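Local atomic coordinates of putative exported protein (Bordetella pertussis, PDB entry 2DVZ), a protein that binds glutamate and probably acts as the periplasmic solute receptor of a tripartite tricarboxylate-type uptake system. Residues L79-V84 and Y243-P248; P108-A113 and S284-E289; I21-P26 and Q50-E55; Q42-E47 and R260-V265. One frame throughout, in Å; residues are numbered along the deposited sequence.

From the N terminus, contact 3 closes first: from strand 21-25 the chain passes through helix 32-48 and comes back as strand 52-56, parallel to the first. Contact 4 opens on that helix before contact 3 has closed, so the two cross, and it closes on helix 253-267. Contact 1 lies wholly within this long span, joining strand 78-82 to strand 241-248 and coming after contact 3. Contact 2 opens on strand 106-121 inside the spans of contacts 1 and 4 but closes beyond both, at 284-289, and so crosses each. Contacts 1, 2 and 3 lie along one mixed sheet, where strand 78-82 neighbours 21-25 and strand 241-248 neighbours 106-121; contact 4 pairs helices packed against it.

Contact 1: residues L79-V84 and Y243-P248; sequences LSIATV and YGLLAP. With GLU (glutamic acid), chain G.
Strands 79-82 and 243-248 run antiparallel, with Ser80 facing Leu246 and Ala82 facing Gly244 as hydrogen-bonded pairs and Ile81 facing Leu245 as a non-hydrogen-bonded one. Ser80 and Leu246 exchange two backbone bonds whose donors lie in the carbonyl planes. In the Ala82-Gly244 pair the donors stand above those planes, Ala82 N lying 2.8 Å from Gly244 O.

The side chain of Leu246 carries the tightest packing. Its CB lies 3.6 Å from Ser80 OG. With CG anti to the carbonyl carbon (chi1 -63°), the chain leans over Ala82: CG is 3.5 Å from Ala82 CB, and CD1 closes to 3.4 Å of the same methyl, both nearer than usual van der Waals contact. CD2 also touches this methyl, so Ala82 CB meets the whole branched end, and Phe291 of helix 288-307 packs on both residues. A water 2.6 Å from Ser80 OG donates a weak bond to Leu246 O, which already accepts from Ser80 N.

On the other face the Leu245 side chain crosses those of Leu79 and Ile81 obliquely, its CD1 touching Leu79 CB and Ile81 CD1. Thr83, at the N-cap position of helix 84-93 with OG1 hydrogen-bonded to Thr86 OG1, brings CG2 to Tyr243 CE1 (3.9 Å). Tyr243 OH gives a weak hydrogen bond to O of the bound glutamate, 2.6 Å away; Thr33, Ser85, Ser149 and Ser178 also bind this ligand. The strand order 52-56, 21-25, 78-82, 241-248, 106-121, with 241-248 antiparallel to its neighbours, is that of a type II periplasmic binding protein domain.

Contact 2: residues P108-A113 and S284-E289; sequences PVTNFA and SGNTPE
This is a strand-to-loop contact: the turn between strand 281-283 and helix 288-307 is laid antiparallel along strand 108-113, prolonging an antiparallel sheet pairing up to the helix start. The strand is irregular, with classic beta bulges where Val109 and Thr110 both face Leu245, and where Phe112 and Ala113 both face Tyr243. Phe112 points its CB away from the turn and packs on helix 32-48 instead.

Four hydrogen bonds join the segments. Ser284 N donates to Phe112 O from above the carbonyl plane. Thr110 OG1, anti to its own backbone N (chi1 -160°), reaches Asn286 O at 2.6 Å along an in-plane lone pair. Asn286 returns the grip: its CG sits in the crowded position between backbone N and carbonyl carbon (chi1 64°), which turns OD1 onto Asn111 N at 3.0 Å, while its ND2 is held by Glu294 of the following helix. Asn286 thus links strand and helix through one amide.

At the helix start Thr287 is the N-cap, and its N binds Glu290 OE2 while its side chain caps a backbone N further on. Next to it the Pro288 ring rests on two strand carbonyls, CB 3.4 Å from Pro108 O and CG 3.3 Å from Val109 O. The remaining bond is the most axial: Gly285 N stands 2.6 Å from Asn111 O, almost exactly along the C=O direction (176°).

Contact 3: residues I21-P26 and Q50-E55; sequences IRVIVP and QPMVVE
Arg22 and Glu55 cross obliquely on one face of two parallel strands, two residues out of register, with guanidinium and carboxylate planes only 23° apart. The arginine chain bends at chi3 (53°) and presents its side edge. Arg22 NE and NH2 donate to Glu55 OE2 (2.8 Å) and OE1 (3.1 Å), a side-on, two-bond salt bridge in which each oxygen offers its syn lone pair. Glu55, extended beyond CG, lays its OE1 close to Ile24 CG1 as well.

On the opposite face the side chains are apolar. Ile21 and Met52, modelled as selenomethionine, lie side by side and point the same way, Ile21 CD1 being 4.1 Å from Met52 CG. Val23 crosses Met52 obliquely: Val23 CG2 touches Met52 CE at 3.9 Å, the Met52 chain being bent at chi3. Val25 CG2 and Val54 CG1 meet at 3.8 Å. Met52, Val54 and Val25 also pack on helix 32-48, the link of this beta-alpha-beta unit.

Between the two layers the backbone bonds alternate in the parallel manner: Ile21 O accepts from Val53 N at 2.7 Å, Val53 O from Val23 N, Val23 O from Glu55 N, and Glu55 O from Val25 N. Since Lys57 also salt-bridges Glu55 OE1, this carboxylate has two cationic partners, which would be expected to keep it ionised, while the two-point grip fixes the rotation of the guanidinium.

Contact 4: residues Q42-E47 and R260-V265; sequences QRMSQE and RDAAVV
Apolar packing supplies the centre of this helix-helix contact. Helices 42-47 and 260-265 cross at 116° with their axes 8.4 Å apart, a close approach consistent with the small side chains of Ala262 and Ala263 at the crossing. Met44, modelled as selenomethionine, has CG anti to the carbonyl carbon and runs extended through chi2 before bending at chi3 (70°). Its CG lies 3.5 Å from Ala262 O, SE is 4.0 Å from Ala263 CB, and CE ends 4.2 Å from Ala262 CB. The side chain thus slides along the backbone between the two alanines, and beyond them it touches Leu259, Ala266, Phe112 and Leu245.

Charged side chains pack at the edge of the contact through carbon atoms or flat ends. Glu47, with CG anti to its backbone N and the chain bent at chi2 (63°), places CG 3.8 Å from Ala262 CB. The bend turns its carboxylate across Val265 at about a right angle; Glu47 OE1 is 3.7 Å from Val265 CG1, and OE2 lies near Val265 CG2. Arg43 comes obliquely to Val265 CG1, its NH2 3.9 Å away.

Polar bonding runs elsewhere, as no hydrogen bond joins the two segments. Arg43 NE makes a salt bridge to Asp269, just past the end of helix 253-267, and Gln46 OE1 sits 3.5 Å above the centre of its guanidinium plane. Together the two helices cover part of one face of the sheet, around strand 106-121, which Met44 and Ala263 touch, as helix layers do in the alpha/beta domains of periplasmic binding proteins.

Contact 1: residues L79-V84 and Y243-P248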
# COMPACT_ATOMS: atom_id res chain seq x y z
N LEU A 79 4.85 -7.78 15.73
CA LEU A 79 4.01 -6.71 15.20
C LEU A 79 3.89 -6.89 13.70
O LEU A 79 4.52 -7.78 13.12
CB LEU A 79 4.65 -5.34 15.53
CG LEU A 79 4.99 -5.10 17.01
CD1 LEU A 79 5.72 -3.82 17.09
CD2 LEU A 79 3.78 -5.02 17.87
N SER A 80 3.07 -6.06 13.07
CA SER A 80 2.86 -6.17 11.63
C SER A 80 2.54 -4.80 11.03
O SER A 80 2.25 -3.84 11.77
CB SER A 80 1.77 -7.22 11.29
OG SER A 80 0.48 -6.81 11.72
N ILE A 81 2.65 -4.72 9.69
CA ILE A 81 2.39 -3.50 8.95
C ILE A 81 0.99 -3.53 8.36
O ILE A 81 0.68 -4.41 7.55
CB ILE A 81 3.44 -3.26 7.82
CG1 ILE A 81 4.86 -3.29 8.39
CG2 ILE A 81 3.22 -1.87 7.16
CD1 ILE A 81 5.11 -2.23 9.49
N ALA A 82 0.14 -2.58 8.79
CA ALA A 82 -1.21 -2.44 8.24
C ALA A 82 -1.08 -1.84 6.86
O ALA A 82 -0.25 -0.95 6.64
CB ALA A 82 -2.10 -1.55 9.11
N THR A 83 -1.91 -2.35 5.94
CA THR A 83 -1.94 -1.89 4.57
C THR A 83 -3.40 -1.89 4.22
O THR A 83 -4.20 -2.55 4.89
CB THR A 83 -1.23 -2.85 3.61
OG1 THR A 83 -1.95 -4.09 3.58
CG2 THR A 83 0.23 -3.10 4.01
N VAL A 84 -3.78 -1.15 3.17
CA VAL A 84 -5.17 -1.14 2.74
C VAL A 84 -5.60 -2.52 2.19
O VAL A 84 -6.77 -2.88 2.28
CB VAL A 84 -5.51 0.06 1.78
CG1 VAL A 84 -6.97 0.01 1.36
CG2 VAL A 84 -5.25 1.41 2.47
N TYR A 243 0.28 3.29 5.35
CA TYR A 243 1.02 2.23 6.01
C TYR A 243 1.13 2.52 7.50
O TYR A 243 1.45 3.62 7.89
CB TYR A 243 2.43 2.07 5.38
CG TYR A 243 2.26 1.70 3.93
CD1 TYR A 243 2.13 0.35 3.56
CD2 TYR A 243 2.14 2.70 2.94
CE1 TYR A 243 1.91 -0.01 2.22
CE2 TYR A 243 1.95 2.35 1.59
CZ TYR A 243 1.82 1.00 1.24
OH TYR A 243 1.60 0.66 -0.07
N GLY A 244 0.85 1.52 8.34
CA GLY A 244 0.92 1.73 9.77
C GLY A 244 1.32 0.50 10.56
O GLY A 244 1.64 -0.55 9.99
N LEU A 245 1.28 0.64 11.89
CA LEU A 245 1.80 -0.38 12.76
C LEU A 245 0.66 -0.99 13.56
O LEU A 245 -0.20 -0.29 14.06
CB LEU A 245 2.91 0.21 13.65
CG LEU A 245 3.76 -0.80 14.45
CD1 LEU A 245 4.58 -1.82 13.60
CD2 LEU A 245 4.66 -0.03 15.35
N LEU A 246 0.66 -2.32 13.64
CA LEU A 246 -0.39 -3.09 14.30
C LEU A 246 0.24 -4.00 15.31
O LEU A 246 1.34 -4.54 15.10
CB LEU A 246 -1.12 -3.98 13.28
CG LEU A 246 -1.87 -3.27 12.13
CD1 LEU A 246 -2.39 -4.29 11.10
CD2 LEU A 246 -3.01 -2.27 12.64
N ALA A 247 -0.45 -4.17 16.42
CA ALA A 247 -0.17 -5.24 17.37
C ALA A 247 -1.40 -6.17 17.47
O ALA A 247 -2.55 -5.77 17.12
CB ALA A 247 0.20 -4.66 18.74
N PRO A 248 -1.18 -7.41 17.97
CA PRO A 248 -2.36 -8.26 18.19
C PRO A 248 -3.32 -7.62 19.18
O PRO A 248 -2.92 -6.84 20.07
CB PRO A 248 -1.76 -9.58 18.76
CG PRO A 248 -0.27 -9.54 18.37
CD PRO A 248 0.08 -8.07 18.38
N GLU G . -0.62 -3.45 -2.37
CA GLU G . -0.06 -3.25 -1.02
C GLU G . -0.82 -2.19 -0.24
O GLU G . -0.32 -1.12 0.14
CB GLU G . 1.44 -3.01 -1.08
CG GLU G . 2.15 -3.98 -2.04
CD GLU G . 3.57 -4.29 -1.67
OE1 GLU G . 4.01 -3.76 -0.62
OE2 GLU G . 4.25 -5.09 -2.40
OXT GLU G . -1.99 -2.42 0.08
O HOH W 1 0.28 -7.13 14.30

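Contact 2: residues P108-A113 and S284-E289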
# COMPACT_ATOMS: atom_id res chain seq x y z
N PRO A 108 -4.51 -1.31 16.77
CA PRO A 108 -3.72 -0.28 16.05
C PRO A 108 -2.74 0.49 16.93
O PRO A 108 -3.04 0.82 18.07
CB PRO A 108 -4.78 0.67 15.51
CG PRO A 108 -6.05 -0.12 15.54
CD PRO A 108 -5.93 -0.98 16.79
N VAL A 109 -1.56 0.79 16.37
CA VAL A 109 -0.59 1.57 17.08
C VAL A 109 -0.57 3.00 16.50
O VAL A 109 -0.78 3.98 17.23
CB VAL A 109 0.80 0.90 17.02
CG1 VAL A 109 1.85 1.80 17.65
CG2 VAL A 109 0.75 -0.50 17.72
N THR A 110 -0.32 3.09 15.19
CA THR A 110 -0.18 4.37 14.48
C THR A 110 -0.07 4.18 12.96
O THR A 110 0.48 3.17 12.46
CB THR A 110 1.03 5.20 14.99
OG1 THR A 110 0.86 6.58 14.63
CG2 THR A 110 2.35 4.66 14.45
N ASN A 111 -0.62 5.15 12.25
CA ASN A 111 -0.39 5.32 10.84
C ASN A 111 0.96 6.00 10.66
O ASN A 111 1.15 7.14 11.09
CB ASN A 111 -1.55 6.13 10.25
CG ASN A 111 -1.42 6.39 8.76
OD1 ASN A 111 -0.39 6.11 8.12
ND2 ASN A 111 -2.48 6.91 8.18
N PHE A 112 1.91 5.28 10.05
CA PHE A 112 3.20 5.84 9.66
C PHE A 112 3.05 6.93 8.61
O PHE A 112 3.56 8.06 8.76
CB PHE A 112 4.09 4.78 9.03
CG PHE A 112 4.64 3.75 10.00
CD1 PHE A 112 4.57 3.94 11.39
CD2 PHE A 112 5.27 2.60 9.49
CE1 PHE A 112 5.11 2.99 12.29
CE2 PHE A 112 5.85 1.64 10.39
CZ PHE A 112 5.76 1.83 11.77
N ALA A 113 2.39 6.60 7.51
CA ALA A 113 2.37 7.55 6.39
C ALA A 113 1.17 7.35 5.51
O ALA A 113 0.68 6.22 5.28
CB ALA A 113 3.63 7.44 5.55
N SER A 284 2.30 10.55 9.03
CA SER A 284 1.10 10.72 9.86
C SER A 284 1.49 10.73 11.38
O SER A 284 1.61 11.79 11.98
CB SER A 284 0.08 9.63 9.51
OG SER A 284 -1.14 9.82 10.18
N GLY A 285 1.73 9.55 11.97
CA GLY A 285 2.08 9.47 13.38
C GLY A 285 0.90 9.92 14.23
O GLY A 285 1.08 10.57 15.26
N ASN A 286 -0.30 9.57 13.76
CA ASN A 286 -1.56 9.85 14.45
C ASN A 286 -1.78 8.86 15.61
O ASN A 286 -0.94 8.00 15.86
CB ASN A 286 -2.73 9.84 13.46
CG ASN A 286 -2.95 8.46 12.82
OD1 ASN A 286 -2.21 7.53 13.10
ND2 ASN A 286 -3.99 8.33 11.98
N THR A 287 -2.90 8.97 16.31
CA THR A 287 -3.13 8.16 17.50
C THR A 287 -3.69 6.82 17.08
O THR A 287 -4.21 6.70 15.96
CB THR A 287 -4.10 8.84 18.47
OG1 THR A 287 -5.38 9.00 17.84
CG2 THR A 287 -3.57 10.19 18.90
N PRO A 288 -3.60 5.80 17.98
CA PRO A 288 -4.25 4.51 17.74
C PRO A 288 -5.70 4.67 17.25
O PRO A 288 -6.07 4.03 16.28
CB PRO A 288 -4.19 3.82 19.11
CG PRO A 288 -2.96 4.38 19.72
CD PRO A 288 -2.84 5.79 19.26
N GLU A 289 -6.48 5.53 17.90
CA GLU A 289 -7.89 5.75 17.57
C GLU A 289 -8.09 6.42 16.21
O GLU A 289 -9.07 6.15 15.48
CB GLU A 289 -8.60 6.61 18.64
CG GLU A 289 -8.54 6.08 20.03
CD GLU A 289 -7.30 6.53 20.80
OE1 GLU A 289 -6.27 6.87 20.16
OE2 GLU A 289 -7.36 6.57 22.05

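Contact 3: residues I21-P26 and Q50-E55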
# COMPACT_ATOMS: atom_id res chain seq x y z
N ILE A 21 12.05 -7.06 18.45
CA ILE A 21 10.66 -7.04 18.02
C ILE A 21 10.61 -7.49 16.56
O ILE A 21 11.35 -6.98 15.74
CB ILE A 21 10.06 -5.63 18.16
CG1 ILE A 21 10.15 -5.14 19.61
CG2 ILE A 21 8.64 -5.59 17.66
CD1 ILE A 21 10.46 -3.69 19.72
N ARG A 22 9.76 -8.48 16.28
CA ARG A 22 9.54 -8.96 14.95
C ARG A 22 8.49 -8.03 14.33
O ARG A 22 7.50 -7.65 14.98
CB ARG A 22 9.02 -10.42 14.97
CG ARG A 22 10.03 -11.45 15.55
CD ARG A 22 9.38 -12.84 15.87
NE ARG A 22 8.66 -13.37 14.71
CZ ARG A 22 7.50 -14.02 14.76
NH1 ARG A 22 6.88 -14.24 15.93
NH2 ARG A 22 6.93 -14.44 13.62
N VAL A 23 8.74 -7.64 13.08
CA VAL A 23 7.78 -6.85 12.34
C VAL A 23 7.49 -7.59 11.05
O VAL A 23 8.36 -7.77 10.21
CB VAL A 23 8.28 -5.41 12.05
CG1 VAL A 23 7.15 -4.59 11.27
CG2 VAL A 23 8.66 -4.70 13.38
N ILE A 24 6.25 -8.02 10.92
CA ILE A 24 5.82 -8.75 9.77
C ILE A 24 5.29 -7.81 8.69
O ILE A 24 4.33 -7.05 8.89
CB ILE A 24 4.75 -9.84 10.14
CG1 ILE A 24 5.32 -10.89 11.12
CG2 ILE A 24 4.20 -10.54 8.89
CD1 ILE A 24 4.16 -11.84 11.74
N VAL A 25 5.93 -7.91 7.53
CA VAL A 25 5.49 -7.23 6.32
C VAL A 25 4.75 -8.25 5.43
O VAL A 25 5.35 -9.20 4.91
CB VAL A 25 6.70 -6.53 5.62
CG1 VAL A 25 6.38 -6.06 4.19
CG2 VAL A 25 7.16 -5.38 6.48
N PRO A 26 3.42 -8.08 5.27
CA PRO A 26 2.61 -9.05 4.54
C PRO A 26 2.78 -9.01 3.00
O PRO A 26 1.91 -9.43 2.27
CB PRO A 26 1.20 -8.69 4.98
CG PRO A 26 1.28 -7.17 5.12
CD PRO A 26 2.60 -6.97 5.79
N GLN A 50 16.11 -1.52 21.04
CA GLN A 50 16.02 -2.92 20.63
C GLN A 50 15.91 -3.04 19.12
O GLN A 50 15.29 -2.21 18.48
CB GLN A 50 14.83 -3.64 21.30
CG GLN A 50 14.90 -3.78 22.80
CD GLN A 50 16.11 -4.56 23.31
OE1 GLN A 50 16.66 -5.43 22.63
NE2 GLN A 50 16.52 -4.25 24.53
N PRO A 51 16.51 -4.09 18.54
CA PRO A 51 16.22 -4.30 17.11
C PRO A 51 14.74 -4.59 16.80
O PRO A 51 14.04 -5.22 17.59
CB PRO A 51 17.07 -5.53 16.74
CG PRO A 51 17.34 -6.21 18.09
CD PRO A 51 17.47 -5.08 19.06
N MSE A 52 14.30 -4.08 15.65
CA MSE A 52 13.03 -4.40 15.06
C MSE A 52 13.34 -5.10 13.76
O MSE A 52 13.89 -4.52 12.85
CB MSE A 52 12.24 -3.13 14.80
CG MSE A 52 11.76 -2.48 16.08
SE MSE A 52 10.64 -0.98 15.65
CE MSE A 52 8.84 -1.75 15.85
N VAL A 53 12.99 -6.38 13.69
CA VAL A 53 13.47 -7.20 12.61
C VAL A 53 12.32 -7.49 11.65
O VAL A 53 11.33 -8.10 12.01
CB VAL A 53 14.17 -8.48 13.16
CG1 VAL A 53 14.73 -9.34 12.04
CG2 VAL A 53 15.30 -8.07 14.07
N VAL A 54 12.47 -7.02 10.42
CA VAL A 54 11.45 -7.18 9.38
C VAL A 54 11.46 -8.60 8.84
O VAL A 54 12.52 -9.17 8.52
CB VAL A 54 11.64 -6.13 8.24
CG1 VAL A 54 10.73 -6.39 7.05
CG2 VAL A 54 11.43 -4.69 8.75
N GLU A 55 10.26 -9.16 8.74
CA GLU A 55 10.00 -10.47 8.18
C GLU A 55 9.06 -10.25 7.03
O GLU A 55 7.97 -9.71 7.21
CB GLU A 55 9.28 -11.36 9.21
CG GLU A 55 10.20 -12.11 10.11
CD GLU A 55 9.49 -12.77 11.30
OE1 GLU A 55 8.32 -13.22 11.18
OE2 GLU A 55 10.13 -12.86 12.35

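Contact 4: residues Q42-E47 and R260-V265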
# COMPACT_ATOMS: atom_id res chain seq x y z
N GLN A 42 13.64 0.94 11.29
CA GLN A 42 15.08 1.23 11.47
C GLN A 42 15.35 2.36 12.44
O GLN A 42 16.24 2.25 13.29
CB GLN A 42 15.74 1.59 10.15
CG GLN A 42 16.14 0.37 9.33
CD GLN A 42 17.15 -0.46 10.08
OE1 GLN A 42 16.80 -1.44 10.79
NE2 GLN A 42 18.42 -0.06 9.98
N ARG A 43 14.63 3.46 12.26
CA ARG A 43 14.78 4.64 13.08
C ARG A 43 14.07 4.49 14.43
O ARG A 43 14.57 4.98 15.43
CB ARG A 43 14.32 5.88 12.29
CG ARG A 43 14.49 7.22 12.99
CD ARG A 43 15.95 7.54 13.32
NE ARG A 43 16.08 8.75 14.16
CZ ARG A 43 15.86 8.81 15.46
NH1 ARG A 43 15.47 7.72 16.13
NH2 ARG A 43 16.00 9.95 16.10
N MSE A 44 12.89 3.86 14.45
CA MSE A 44 12.21 3.51 15.70
C MSE A 44 13.14 2.67 16.58
O MSE A 44 13.19 2.85 17.78
CB MSE A 44 10.93 2.72 15.44
CG MSE A 44 9.76 3.56 15.06
SE MSE A 44 8.18 2.46 14.73
CE MSE A 44 7.73 1.84 16.53
N SER A 45 13.87 1.77 15.95
CA SER A 45 14.69 0.82 16.66
C SER A 45 15.78 1.53 17.49
O SER A 45 16.00 1.21 18.68
CB SER A 45 15.27 -0.14 15.66
OG SER A 45 16.19 -0.97 16.28
N GLN A 46 16.43 2.51 16.84
CA GLN A 46 17.39 3.42 17.47
C GLN A 46 16.79 4.06 18.73
O GLN A 46 17.44 4.14 19.77
CB GLN A 46 17.84 4.47 16.44
CG GLN A 46 18.68 5.62 17.05
CD GLN A 46 18.99 6.77 16.07
OE1 GLN A 46 19.09 7.93 16.49
NE2 GLN A 46 19.13 6.45 14.78
N GLU A 47 15.53 4.47 18.64
CA GLU A 47 14.81 5.07 19.77
C GLU A 47 14.48 4.08 20.86
O GLU A 47 14.63 4.39 22.04
CB GLU A 47 13.52 5.76 19.28
CG GLU A 47 12.63 6.40 20.35
CD GLU A 47 13.29 7.58 21.13
OE1 GLU A 47 14.32 8.13 20.68
OE2 GLU A 47 12.73 7.97 22.20
N ARG A 260 4.21 3.82 19.81
CA ARG A 260 3.71 4.99 19.14
C ARG A 260 4.63 6.16 19.37
O ARG A 260 4.93 6.93 18.43
CB ARG A 260 2.30 5.36 19.62
CG ARG A 260 1.62 6.27 18.62
CD ARG A 260 0.84 7.32 19.29
NE ARG A 260 0.67 8.46 18.40
CZ ARG A 260 0.40 9.70 18.79
NH1 ARG A 260 0.29 9.96 20.07
NH2 ARG A 260 0.26 10.66 17.90
N ASP A 261 5.10 6.31 20.60
CA ASP A 261 6.07 7.35 20.91
C ASP A 261 7.34 7.26 20.07
O ASP A 261 7.86 8.29 19.59
CB ASP A 261 6.42 7.29 22.39
CG ASP A 261 5.39 7.93 23.22
OD1 ASP A 261 4.55 8.67 22.66
OD2 ASP A 261 5.41 7.70 24.43
N ALA A 262 7.85 6.03 19.92
CA ALA A 262 9.02 5.81 19.09
C ALA A 262 8.75 6.09 17.62
O ALA A 262 9.67 6.51 16.91
CB ALA A 262 9.56 4.41 19.28
N ALA A 263 7.52 5.80 17.16
CA ALA A 263 7.08 6.11 15.79
C ALA A 263 7.08 7.62 15.57
O ALA A 263 7.61 8.12 14.56
CB ALA A 263 5.67 5.52 15.49
N VAL A 264 6.51 8.34 16.55
CA VAL A 264 6.43 9.79 16.51
C VAL A 264 7.85 10.39 16.48
O VAL A 264 8.12 11.30 15.68
CB VAL A 264 5.54 10.39 17.67
CG1 VAL A 264 5.82 11.90 17.90
CG2 VAL A 264 4.07 10.16 17.37
N VAL A 265 8.77 9.86 17.27
CA VAL A 265 10.14 10.35 17.20
C VAL A 265 10.74 10.11 15.82
O VAL A 265 11.36 11.02 15.23
CB VAL A 265 11.08 9.74 18.32
CG1 VAL A 265 12.55 9.97 17.97
CG2 VAL A 265 10.74 10.32 19.69